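PDB 2JHP: VP4 CORE protein from Bluetongue virus, which caps viral messenger RNA as a multifunctional enzyme within the viral core, where it belongs to the inner capsid. Local coordinates for residues W57-H65 and R592-W600; I166-E177 and L372-K383. All blocks are in the same frame, centred on the assembly; numbering follows the deposited sequence.

Contact 1 of 2, residues W57-H65 and R592-W600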
loop_
_atom_site.group_PDB
_atom_site.type_symbol
_atom_site.label_atom_id
_atom_site.label_comp_id
_atom_site.label_asym_id
_atom_site.label_seq_id
_atom_site.Cartn_x
_atom_site.Cartn_y
_atom_site.Cartn_z
ATOM N N TRP A 57 -24.185 8.703 -18.944
ATOM C CA TRP A 57 -23.548 7.505 -18.383
ATOM C C TRP A 57 -23.135 7.684 -16.916
ATOM O O TRP A 57 -22.680 8.764 -16.517
ATOM C CB TRP A 57 -22.345 7.091 -19.237
ATOM C CG TRP A 57 -22.685 6.906 -20.702
ATOM C CD1 TRP A 57 -22.188 7.619 -21.756
ATOM C CD2 TRP A 57 -23.604 5.956 -21.260
ATOM N NE1 TRP A 57 -22.730 7.165 -22.935
ATOM C CE2 TRP A 57 -23.606 6.147 -22.659
ATOM C CE3 TRP A 57 -24.425 4.957 -20.713
ATOM C CZ2 TRP A 57 -24.396 5.380 -23.520
ATOM C CZ3 TRP A 57 -25.208 4.195 -21.568
ATOM C CH2 TRP A 57 -25.190 4.412 -22.958
ATOM N N THR A 58 -23.313 6.629 -16.118
ATOM C CA THR A 58 -22.915 6.659 -14.706
ATOM C C THR A 58 -21.401 6.465 -14.549
ATOM O O THR A 58 -20.733 5.879 -15.412
ATOM C CB THR A 58 -23.639 5.599 -13.847
ATOM O OG1 THR A 58 -23.189 4.293 -14.216
ATOM C CG2 THR A 58 -25.174 5.693 -13.983
ATOM N N ILE A 59 -20.874 6.962 -13.438
ATOM C CA ILE A 59 -19.456 6.856 -13.113
ATOM C C ILE A 59 -18.911 5.413 -13.216
ATOM O O ILE A 59 -17.922 5.169 -13.914
ATOM C CB ILE A 59 -19.133 7.530 -11.733
ATOM C CG1 ILE A 59 -17.696 7.242 -11.309
ATOM C CG2 ILE A 59 -20.076 7.069 -10.639
ATOM C CD1 ILE A 59 -16.698 7.928 -12.126
ATOM N N ARG A 60 -19.575 4.477 -12.543
ATOM C CA ARG A 60 -19.213 3.064 -12.551
ATOM C C ARG A 60 -19.275 2.441 -13.934
ATOM O O ARG A 60 -18.497 1.528 -14.234
ATOM C CB ARG A 60 -20.138 2.278 -11.623
ATOM C CG ARG A 60 -19.862 2.468 -10.137
ATOM C CD ARG A 60 -20.791 1.599 -9.354
ATOM N NE ARG A 60 -20.333 0.217 -9.297
ATOM C CZ ARG A 60 -21.127 -0.843 -9.396
ATOM N NH1 ARG A 60 -22.432 -0.693 -9.590
ATOM N NH2 ARG A 60 -20.609 -2.060 -9.313
ATOM N N GLN A 61 -20.220 2.905 -14.757
ATOM C CA GLN A 61 -20.313 2.459 -16.142
ATOM C C GLN A 61 -19.068 2.905 -16.875
ATOM O O GLN A 61 -18.390 2.086 -17.506
ATOM C CB GLN A 61 -21.570 2.981 -16.829
ATOM C CG GLN A 61 -22.798 2.186 -16.473
ATOM C CD GLN A 61 -24.057 2.624 -17.232
ATOM O OE1 GLN A 61 -24.347 3.821 -17.355
ATOM N NE2 GLN A 61 -24.815 1.642 -17.728
ATOM N N LEU A 62 -18.746 4.193 -16.753
ATOM C CA LEU A 62 -17.559 4.742 -17.414
ATOM C C LEU A 62 -16.257 4.154 -16.870
ATOM O O LEU A 62 -15.320 3.919 -17.629
ATOM C CB LEU A 62 -17.555 6.280 -17.389
ATOM C CG LEU A 62 -18.576 6.983 -18.297
ATOM C CD1 LEU A 62 -18.496 8.504 -18.188
ATOM C CD2 LEU A 62 -18.426 6.555 -19.752
ATOM N N ARG A 63 -16.203 3.892 -15.566
ATOM C CA ARG A 63 -15.019 3.249 -14.984
ATOM C C ARG A 63 -14.827 1.813 -15.476
ATOM O O ARG A 63 -13.696 1.360 -15.660
ATOM C CB ARG A 63 -15.054 3.292 -13.462
ATOM C CG ARG A 63 -14.732 4.656 -12.866
ATOM C CD ARG A 63 -13.345 5.130 -13.141
ATOM N NE ARG A 63 -13.016 6.230 -12.249
ATOM C CZ ARG A 63 -12.161 7.214 -12.528
ATOM N NH1 ARG A 63 -11.548 7.266 -13.703
ATOM N NH2 ARG A 63 -11.932 8.168 -11.632
ATOM N N GLY A 64 -15.936 1.115 -15.700
ATOM C CA GLY A 64 -15.907 -0.234 -16.251
ATOM C C GLY A 64 -15.369 -0.221 -17.665
ATOM O O GLY A 64 -14.822 -1.219 -18.146
ATOM N N HIS A 65 -15.525 0.924 -18.321
ATOM C CA HIS A 65 -14.966 1.157 -19.645
ATOM C C HIS A 65 -13.491 1.559 -19.627
ATOM O O HIS A 65 -12.842 1.570 -20.675
ATOM C CB HIS A 65 -15.778 2.227 -20.373
ATOM C CG HIS A 65 -17.000 1.691 -21.038
ATOM N ND1 HIS A 65 -16.948 0.969 -22.213
ATOM C CD2 HIS A 65 -18.306 1.753 -20.689
ATOM C CE1 HIS A 65 -18.172 0.613 -22.558
ATOM N NE2 HIS A 65 -19.014 1.081 -21.654
ATOM N N ARG A 592 -32.647 -1.915 -6.568
ATOM C CA ARG A 592 -32.968 -3.246 -5.983
ATOM C C ARG A 592 -31.672 -3.849 -5.442
ATOM O O ARG A 592 -31.459 -3.878 -4.229
ATOM C CB ARG A 592 -33.752 -4.224 -6.872
ATOM C CG ARG A 592 -33.766 -5.683 -6.349
ATOM C CD ARG A 592 -35.046 -6.082 -5.547
ATOM N NE ARG A 592 -34.682 -6.983 -4.419
ATOM C CZ ARG A 592 -34.382 -8.301 -4.511
ATOM N NH1 ARG A 592 -34.402 -8.943 -5.692
ATOM N NH2 ARG A 592 -34.010 -8.965 -3.412
ATOM N N SER A 593 -30.812 -4.309 -6.347
ATOM C CA SER A 593 -29.457 -4.694 -5.979
ATOM C C SER A 593 -28.545 -3.478 -6.076
ATOM O O SER A 593 -27.376 -3.543 -5.676
ATOM C CB SER A 593 -28.936 -5.822 -6.875
ATOM O OG SER A 593 -29.577 -7.052 -6.566
ATOM N N ALA A 594 -29.091 -2.373 -6.601
ATOM C CA ALA A 594 -28.305 -1.155 -6.867
ATOM C C ALA A 594 -27.117 -1.474 -7.775
ATOM O O ALA A 594 -26.009 -0.981 -7.573
ATOM C CB ALA A 594 -27.840 -0.488 -5.552
ATOM N N ALA A 595 -27.372 -2.307 -8.780
ATOM C CA ALA A 595 -26.341 -2.773 -9.695
ATOM C C ALA A 595 -26.582 -2.240 -11.089
ATOM O O ALA A 595 -27.710 -2.047 -11.497
ATOM C CB ALA A 595 -26.318 -4.293 -9.728
ATOM N N GLU A 596 -25.498 -2.012 -11.815
ATOM C CA GLU A 596 -25.558 -1.613 -13.216
ATOM C C GLU A 596 -24.694 -2.518 -14.066
ATOM O O GLU A 596 -23.975 -3.374 -13.549
ATOM C CB GLU A 596 -25.189 -0.139 -13.402
ATOM C CG GLU A 596 -24.070 0.359 -12.504
ATOM C CD GLU A 596 -24.270 1.805 -12.092
ATOM O OE1 GLU A 596 -25.125 2.486 -12.702
ATOM O OE2 GLU A 596 -23.571 2.261 -11.162
ATOM N N VAL A 597 -24.785 -2.299 -15.373
ATOM C CA VAL A 597 -24.303 -3.226 -16.384
ATOM C C VAL A 597 -23.827 -2.438 -17.625
ATOM O O VAL A 597 -24.060 -1.226 -17.719
ATOM C CB VAL A 597 -25.460 -4.224 -16.739
ATOM C CG1 VAL A 597 -26.594 -3.505 -17.481
ATOM C CG2 VAL A 597 -24.956 -5.443 -17.509
ATOM N N ILE A 598 -23.141 -3.109 -18.552
ATOM C CA ILE A 598 -22.930 -2.567 -19.904
ATOM C C ILE A 598 -23.246 -3.574 -21.023
ATOM O O ILE A 598 -22.505 -3.657 -22.007
ATOM C CB ILE A 598 -21.494 -2.043 -20.142
ATOM C CG1 ILE A 598 -20.837 -1.539 -18.857
ATOM C CG2 ILE A 598 -21.504 -0.964 -21.245
ATOM C CD1 ILE A 598 -19.309 -1.656 -18.909
ATOM N N GLU A 599 -24.320 -4.350 -20.871
ATOM C CA GLU A 599 -24.805 -5.235 -21.945
ATOM C C GLU A 599 -26.153 -5.886 -21.635
ATOM O O GLU A 599 -26.351 -6.448 -20.554
ATOM C CB GLU A 599 -23.763 -6.296 -22.362
ATOM C CG GLU A 599 -23.098 -7.089 -21.229
ATOM C CD GLU A 599 -21.800 -7.777 -21.663
ATOM O OE1 GLU A 599 -21.336 -7.536 -22.799
ATOM O OE2 GLU A 599 -21.239 -8.559 -20.864
ATOM N N TRP A 600 -27.074 -5.789 -22.593
ATOM C CA TRP A 600 -28.344 -6.500 -22.529
ATOM C C TRP A 600 -28.437 -7.555 -23.624
ATOM O O TRP A 600 -27.421 -7.934 -24.218
ATOM C CB TRP A 600 -29.528 -5.535 -22.634
ATOM C CG TRP A 600 -30.042 -5.020 -21.310
ATOM C CD1 TRP A 600 -30.407 -3.734 -21.018
ATOM C CD2 TRP A 600 -30.256 -5.779 -20.107
ATOM N NE1 TRP A 600 -30.832 -3.644 -19.714
ATOM C CE2 TRP A 600 -30.748 -4.882 -19.131
ATOM C CE3 TRP A 600 -30.077 -7.130 -19.759
ATOM C CZ2 TRP A 600 -31.063 -5.289 -17.829
ATOM C CZ3 TRP A 600 -30.389 -7.532 -18.465
ATOM C CH2 TRP A 600 -30.877 -6.615 -17.518
#
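The carbonyl oxygen V597 O takes a nearly straight hydrogen bond from Q61 NE2, 3.0 Å long with an N-H...O angle of 169°. V597 O lies close to the amide plane of Q61, and the nitrogen arrives almost along the C=O axis. Past CG the chain of Q61 is extended, which carries the amide across to the irregular backbone of 592-600. The other end of the amide faces its own segment: T58 N donates to Q61 OE1 over 3.2 Å, in the carbonyl plane and on a lone pair. Glutamine suits this place because its flat amide both accepts and donates, and the two bonds fix which end is oxygen.

T58 and Q61 form a capping box at the start of helix 59-64, the return bond from Q61 N to T58 OG1 being weak. This helix lies in the beta-alpha-beta crossover from strand 48-51 to strand 67-71 of the parallel sheet; I59 and L62 rest on strand 67-71, while T58, R60 and Q61 receive the loop 592-600. E596 CG stands between its own backbone N and carbonyl carbon (chi1 38°), and the carboxylate comes down between T58 and R60. E596 OE1 makes at most a weak hydrogen bond with T58 OG1 (3.1 Å), whose proton may go to Q61 OE1 instead. E596 OE2 forms a long salt bridge of 3.5 Å with R60 NH1, their planes 41° apart. R60 meets its stronger partner, D514, through NH2.

I598, an apolar branched residue, lays CD1 over one face of the H65 imidazole, 4.2 Å from the ring centroid, a CH-pi contact.

Contact 2 of 2, residues I166-E177 and L372-K383. With GUN (guanine), chain D.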
loop_
_atom_site.group_PDB
_atom_site.type_symbol
_atom_site.label_atom_id
_atom_site.label_comp_id
_atom_site.label_asym_id
_atom_site.label_seq_id
_atom_site.Cartn_x
_atom_site.Cartn_y
_atom_site.Cartn_z
ATOM N N ILE A 166 28.673 -2.603 7.510
ATOM C CA ILE A 166 28.813 -1.375 6.693
ATOM C C ILE A 166 29.884 -1.355 5.577
ATOM O O ILE A 166 31.038 -1.724 5.811
ATOM C CB ILE A 166 28.927 -0.117 7.606
ATOM C CG1 ILE A 166 29.932 -0.378 8.746
ATOM C CG2 ILE A 166 27.535 0.304 8.095
ATOM C CD1 ILE A 166 29.497 0.066 10.140
ATOM N N GLY A 167 29.514 -0.910 4.370
ATOM C CA GLY A 167 28.208 -0.301 4.072
ATOM C C GLY A 167 27.024 -1.251 3.927
ATOM O O GLY A 167 26.583 -1.847 4.912
ATOM N N THR A 168 26.468 -1.377 2.723
ATOM C CA THR A 168 26.845 -0.590 1.549
ATOM C C THR A 168 26.182 0.797 1.581
ATOM O O THR A 168 25.341 1.071 2.441
ATOM C CB THR A 168 26.448 -1.335 0.253
ATOM O OG1 THR A 168 26.919 -0.608 -0.889
ATOM C CG2 THR A 168 24.929 -1.509 0.167
ATOM N N ARG A 169 26.569 1.663 0.644
ATOM C CA ARG A 169 25.996 3.009 0.529
ATOM C C ARG A 169 24.734 3.031 -0.342
ATOM O O ARG A 169 24.625 2.273 -1.305
ATOM C CB ARG A 169 27.048 3.975 -0.044
ATOM C CG ARG A 169 26.495 5.312 -0.553
ATOM C CD ARG A 169 26.136 6.274 0.587
ATOM N NE ARG A 169 27.325 6.967 1.091
ATOM C CZ ARG A 169 27.841 8.078 0.563
ATOM N NH1 ARG A 169 27.280 8.653 -0.496
ATOM N NH2 ARG A 169 28.925 8.620 1.102
ATOM N N PHE A 170 23.787 3.904 0.002
ATOM C CA PHE A 170 22.621 4.158 -0.852
ATOM C C PHE A 170 22.411 5.654 -1.115
ATOM O O PHE A 170 22.750 6.500 -0.281
ATOM C CB PHE A 170 21.347 3.531 -0.261
ATOM C CG PHE A 170 20.907 4.147 1.036
ATOM C CD1 PHE A 170 20.070 5.267 1.045
ATOM C CD2 PHE A 170 21.319 3.607 2.252
ATOM C CE1 PHE A 170 19.657 5.852 2.250
ATOM C CE2 PHE A 170 20.910 4.178 3.463
ATOM C CZ PHE A 170 20.075 5.304 3.461
ATOM N N ASP A 171 21.846 5.966 -2.279
ATOM C CA ASP A 171 21.494 7.338 -2.632
ATOM C C ASP A 171 20.358 7.860 -1.746
ATOM O O ASP A 171 19.412 7.128 -1.455
ATOM C CB ASP A 171 21.130 7.419 -4.113
ATOM C CG ASP A 171 22.346 7.305 -5.008
ATOM O OD1 ASP A 171 23.338 8.020 -4.741
ATOM O OD2 ASP A 171 22.322 6.507 -5.973
ATOM N N ASP A 172 20.464 9.122 -1.324
ATOM C CA ASP A 172 19.509 9.708 -0.370
ATOM C C ASP A 172 19.164 11.190 -0.607
ATOM O O ASP A 172 19.858 11.877 -1.345
ATOM C CB ASP A 172 20.004 9.498 1.059
ATOM C CG ASP A 172 18.869 9.287 2.044
ATOM O OD1 ASP A 172 17.691 9.431 1.660
ATOM O OD2 ASP A 172 19.163 8.986 3.216
ATOM N N GLU A 173 18.079 11.653 0.014
ATOM C CA GLU A 173 17.550 13.008 -0.173
ATOM C C GLU A 173 17.455 13.744 1.169
ATOM O O GLU A 173 17.501 13.104 2.221
ATOM C CB GLU A 173 16.160 12.950 -0.829
ATOM C CG GLU A 173 16.116 12.243 -2.180
ATOM C CD GLU A 173 14.743 12.279 -2.845
ATOM O OE1 GLU A 173 13.802 12.854 -2.251
ATOM O OE2 GLU A 173 14.613 11.733 -3.973
ATOM N N PRO A 174 17.341 15.092 1.144
ATOM C CA PRO A 174 17.152 15.867 2.383
ATOM C C PRO A 174 15.826 15.574 3.098
ATOM O O PRO A 174 14.860 15.182 2.442
ATOM C CB PRO A 174 17.197 17.327 1.896
ATOM C CG PRO A 174 16.866 17.260 0.448
ATOM C CD PRO A 174 17.444 15.973 -0.037
ATOM N N THR A 175 15.792 15.740 4.424
ATOM C CA THR A 175 14.547 15.592 5.208
ATOM C C THR A 175 14.461 16.661 6.291
ATOM O O THR A 175 15.180 17.650 6.243
ATOM C CB THR A 175 14.428 14.228 5.939
ATOM O OG1 THR A 175 15.602 13.436 5.732
ATOM C CG2 THR A 175 13.176 13.482 5.483
ATOM N N ASP A 176 13.606 16.439 7.285
ATOM C CA ASP A 176 13.461 17.352 8.412
ATOM C C ASP A 176 14.752 17.492 9.219
ATOM O O ASP A 176 15.643 16.645 9.132
ATOM C CB ASP A 176 12.324 16.875 9.324
ATOM C CG ASP A 176 10.955 16.970 8.650
ATOM O OD1 ASP A 176 10.400 15.920 8.241
ATOM O OD2 ASP A 176 10.441 18.102 8.518
ATOM N N GLU A 177 14.845 18.571 9.995
ATOM C CA GLU A 177 15.975 18.790 10.893
ATOM C C GLU A 177 16.163 17.614 11.856
ATOM O O GLU A 177 15.198 17.092 12.430
ATOM C CB GLU A 177 15.834 20.113 11.661
ATOM C CG GLU A 177 14.505 20.295 12.392
ATOM C CD GLU A 177 14.459 21.538 13.269
ATOM O OE1 GLU A 177 15.214 21.605 14.263
ATOM O OE2 GLU A 177 13.655 22.446 12.969
ATOM N N LEU A 372 29.543 7.908 5.695
ATOM C CA LEU A 372 28.778 7.273 4.630
ATOM C C LEU A 372 27.334 7.770 4.540
ATOM O O LEU A 372 26.800 7.882 3.442
ATOM C CB LEU A 372 28.783 5.742 4.775
ATOM C CG LEU A 372 30.036 4.932 4.424
ATOM C CD1 LEU A 372 29.828 3.460 4.772
ATOM C CD2 LEU A 372 30.390 5.077 2.958
ATOM N N TYR A 373 26.707 8.073 5.677
ATOM C CA TYR A 373 25.262 8.328 5.687
ATOM C C TYR A 373 24.801 9.734 6.093
ATOM O O TYR A 373 23.729 10.168 5.680
ATOM C CB TYR A 373 24.532 7.239 6.497
ATOM C CG TYR A 373 24.893 5.831 6.068
ATOM C CD1 TYR A 373 24.585 5.364 4.786
ATOM C CD2 TYR A 373 25.558 4.976 6.934
ATOM C CE1 TYR A 373 24.933 4.075 4.383
ATOM C CE2 TYR A 373 25.908 3.685 6.542
ATOM C CZ TYR A 373 25.595 3.240 5.269
ATOM O OH TYR A 373 25.956 1.956 4.905
ATOM N N HIS A 374 25.596 10.440 6.889
ATOM C CA HIS A 374 25.246 11.806 7.301
ATOM C C HIS A 374 25.379 12.850 6.170
ATOM O O HIS A 374 25.993 12.598 5.125
ATOM C CB HIS A 374 26.075 12.232 8.518
ATOM C CG HIS A 374 25.645 11.602 9.806
ATOM N ND1 HIS A 374 25.922 12.167 11.033
ATOM C CD2 HIS A 374 24.955 10.467 10.064
ATOM C CE1 HIS A 374 25.433 11.399 11.990
ATOM N NE2 HIS A 374 24.843 10.359 11.428
ATOM N N GLY A 375 24.797 14.026 6.396
ATOM C CA GLY A 375 24.819 15.109 5.421
ATOM C C GLY A 375 23.482 15.816 5.377
ATOM O O GLY A 375 22.431 15.171 5.396
ATOM N N ARG A 376 23.517 17.144 5.311
ATOM C CA ARG A 376 22.294 17.945 5.293
ATOM C C ARG A 376 21.459 17.690 4.031
ATOM O O ARG A 376 20.304 18.092 3.964
ATOM C CB ARG A 376 22.606 19.440 5.469
ATOM C CG ARG A 376 21.624 20.197 6.373
ATOM C CD ARG A 376 20.333 20.586 5.653
ATOM N NE ARG A 376 19.165 20.534 6.535
ATOM C CZ ARG A 376 18.455 19.433 6.797
ATOM N NH1 ARG A 376 18.785 18.264 6.258
ATOM N NH2 ARG A 376 17.408 19.497 7.612
ATOM N N ASP A 377 22.041 17.016 3.042
ATOM C CA ASP A 377 21.285 16.577 1.868
ATOM C C ASP A 377 20.937 15.084 1.883
ATOM O O ASP A 377 20.509 14.542 0.873
ATOM C CB ASP A 377 22.005 16.951 0.569
ATOM C CG ASP A 377 23.518 16.722 0.632
ATOM O OD1 ASP A 377 24.248 17.435 -0.098
ATOM O OD2 ASP A 377 23.980 15.847 1.399
ATOM N N ARG A 378 21.122 14.427 3.025
ATOM C CA ARG A 378 20.773 13.005 3.160
ATOM C C ARG A 378 19.760 12.781 4.267
ATOM O O ARG A 378 19.535 13.653 5.103
ATOM C CB ARG A 378 22.021 12.137 3.400
ATOM C CG ARG A 378 23.050 12.171 2.249
ATOM C CD ARG A 378 24.206 11.175 2.445
ATOM N NE ARG A 378 23.734 9.801 2.692
ATOM C CZ ARG A 378 23.500 8.884 1.751
ATOM N NH1 ARG A 378 23.693 9.155 0.469
ATOM N NH2 ARG A 378 23.070 7.682 2.096
ATOM N N GLY A 379 19.127 11.619 4.255
ATOM C CA GLY A 379 18.320 11.214 5.395
ATOM C C GLY A 379 16.922 10.698 5.137
ATOM O O GLY A 379 16.399 9.950 5.956
ATOM N N ARG A 380 16.312 11.093 4.020
ATOM C CA ARG A 380 14.899 10.780 3.770
ATOM C C ARG A 380 14.631 9.284 3.803
ATOM O O ARG A 380 13.769 8.811 4.544
ATOM C CB ARG A 380 14.419 11.398 2.447
ATOM C CG ARG A 380 12.971 11.086 2.088
ATOM C CD ARG A 380 12.468 12.007 0.995
ATOM N NE ARG A 380 11.153 11.593 0.513
ATOM C CZ ARG A 380 10.917 11.057 -0.681
ATOM N NH1 ARG A 380 11.904 10.874 -1.548
ATOM N NH2 ARG A 380 9.683 10.707 -1.010
ATOM N N PHE A 381 15.401 8.546 3.015
ATOM C CA PHE A 381 15.259 7.105 2.932
ATOM C C PHE A 381 15.858 6.379 4.138
ATOM O O PHE A 381 15.411 5.288 4.494
ATOM C CB PHE A 381 15.816 6.599 1.605
ATOM C CG PHE A 381 15.096 7.160 0.404
ATOM C CD1 PHE A 381 15.760 7.976 -0.510
ATOM C CD2 PHE A 381 13.741 6.878 0.196
ATOM C CE1 PHE A 381 15.093 8.498 -1.621
ATOM C CE2 PHE A 381 13.066 7.393 -0.905
ATOM C CZ PHE A 381 13.748 8.206 -1.815
ATOM N N LEU A 382 16.857 6.983 4.775
ATOM C CA LEU A 382 17.342 6.447 6.044
ATOM C C LEU A 382 16.208 6.506 7.069
ATOM O O LEU A 382 15.881 5.502 7.701
ATOM C CB LEU A 382 18.594 7.192 6.548
ATOM C CG LEU A 382 19.173 6.730 7.898
ATOM C CD1 LEU A 382 19.503 5.216 7.903
ATOM C CD2 LEU A 382 20.387 7.531 8.296
ATOM N N LYS A 383 15.590 7.677 7.204
ATOM C CA LYS A 383 14.481 7.836 8.129
ATOM C C LYS A 383 13.407 6.776 7.885
ATOM O O LYS A 383 13.004 6.093 8.812
ATOM C CB LYS A 383 13.887 9.239 8.050
ATOM C CG LYS A 383 13.072 9.600 9.270
ATOM C CD LYS A 383 12.776 11.077 9.342
ATOM C CE LYS A 383 11.706 11.485 8.359
ATOM N NZ LYS A 383 11.441 12.948 8.449
HETATM N N9 GUN D . 8.604 7.838 5.909
HETATM C C8 GUN D . 7.342 7.825 5.471
HETATM N N7 GUN D . 6.513 8.041 6.494
HETATM C C5 GUN D . 7.248 8.198 7.589
HETATM C C6 GUN D . 6.916 8.446 8.918
HETATM O O6 GUN D . 5.737 8.563 9.259
HETATM N N1 GUN D . 7.956 8.565 9.855
HETATM C C2 GUN D . 9.290 8.418 9.405
HETATM N N2 GUN D . 10.287 8.517 10.265
HETATM N N3 GUN D . 9.578 8.183 8.112
HETATM C C4 GUN D . 8.586 8.071 7.212
#
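The guanidinium of R378 is held between two layers: D172 CB lies 3.6 Å above the plane over the centre of one face, and R169, with L372 O, lies over the opposite face, offset toward the rim. At its edge R378 NH1 and NH2 both point at one atom, F170 O, with NH2 the closer at 2.7 Å; this oxygen lies in the guanidinium plane. R378 NE donates to Y373 O, which also lies in that plane. With three N-H groups engaged the plane is fixed, a task suited to arginine. R378 NH2 also stands over the centre of one face of the F170 ring, although the cation-pi attraction is long and weak at most. The Y373 hydroxyl donates to T168 O over 2.7 Å from well above the carbonyl plane.

Segment 166-177, from the loop between strand 149-152 and helix 178-186, packs where helix 363-373 gives way to helix 380-391 through a type I beta turn, 375-378. G379 is the N-cap just before helix 380-391, and its positive phi (132°) suits glycine. A carboxylate from the other segment does the capping work: D172 OD1 accepts from F381 N at 2.8 Å on its syn lone pair, and D172 OD2 takes weak bonds from G379 N and L382 N. The helix start, with its N-H groups, probably stabilises the negative charge of D172. E173 runs alongside extended R380 to a salt bridge, OE1 to NH1, whose N-H geometry is poor.

K383 NZ lies 3.2 Å from D176 OD1; its stronger partner is D184, and that of D176 is R210. The aliphatic stem of K383 packs against guanine N2.

Overall arrangement
Contacts 1 and 2 lie on opposite sides of the chain's centre, their own centres about 49 Å apart and their nearest atoms about 24 Å apart, so neither touches the other. Contact 1 joins parts of the chain 527 residues apart, and both segments of contact 2 fall within that interval. Only contact 2 reaches a ligand pocket directly: K383 shares its guanine site with A137, N141, D184, Y185, R214, K384 and F387. The side chain of E177 comes to about 7 Å from a bound S-adenosyl-L-homocysteine, and that of R380 to about 12 Å from the other guanine. Contact 1 instead ties helix 59-64 to the late loop before helix 612-625.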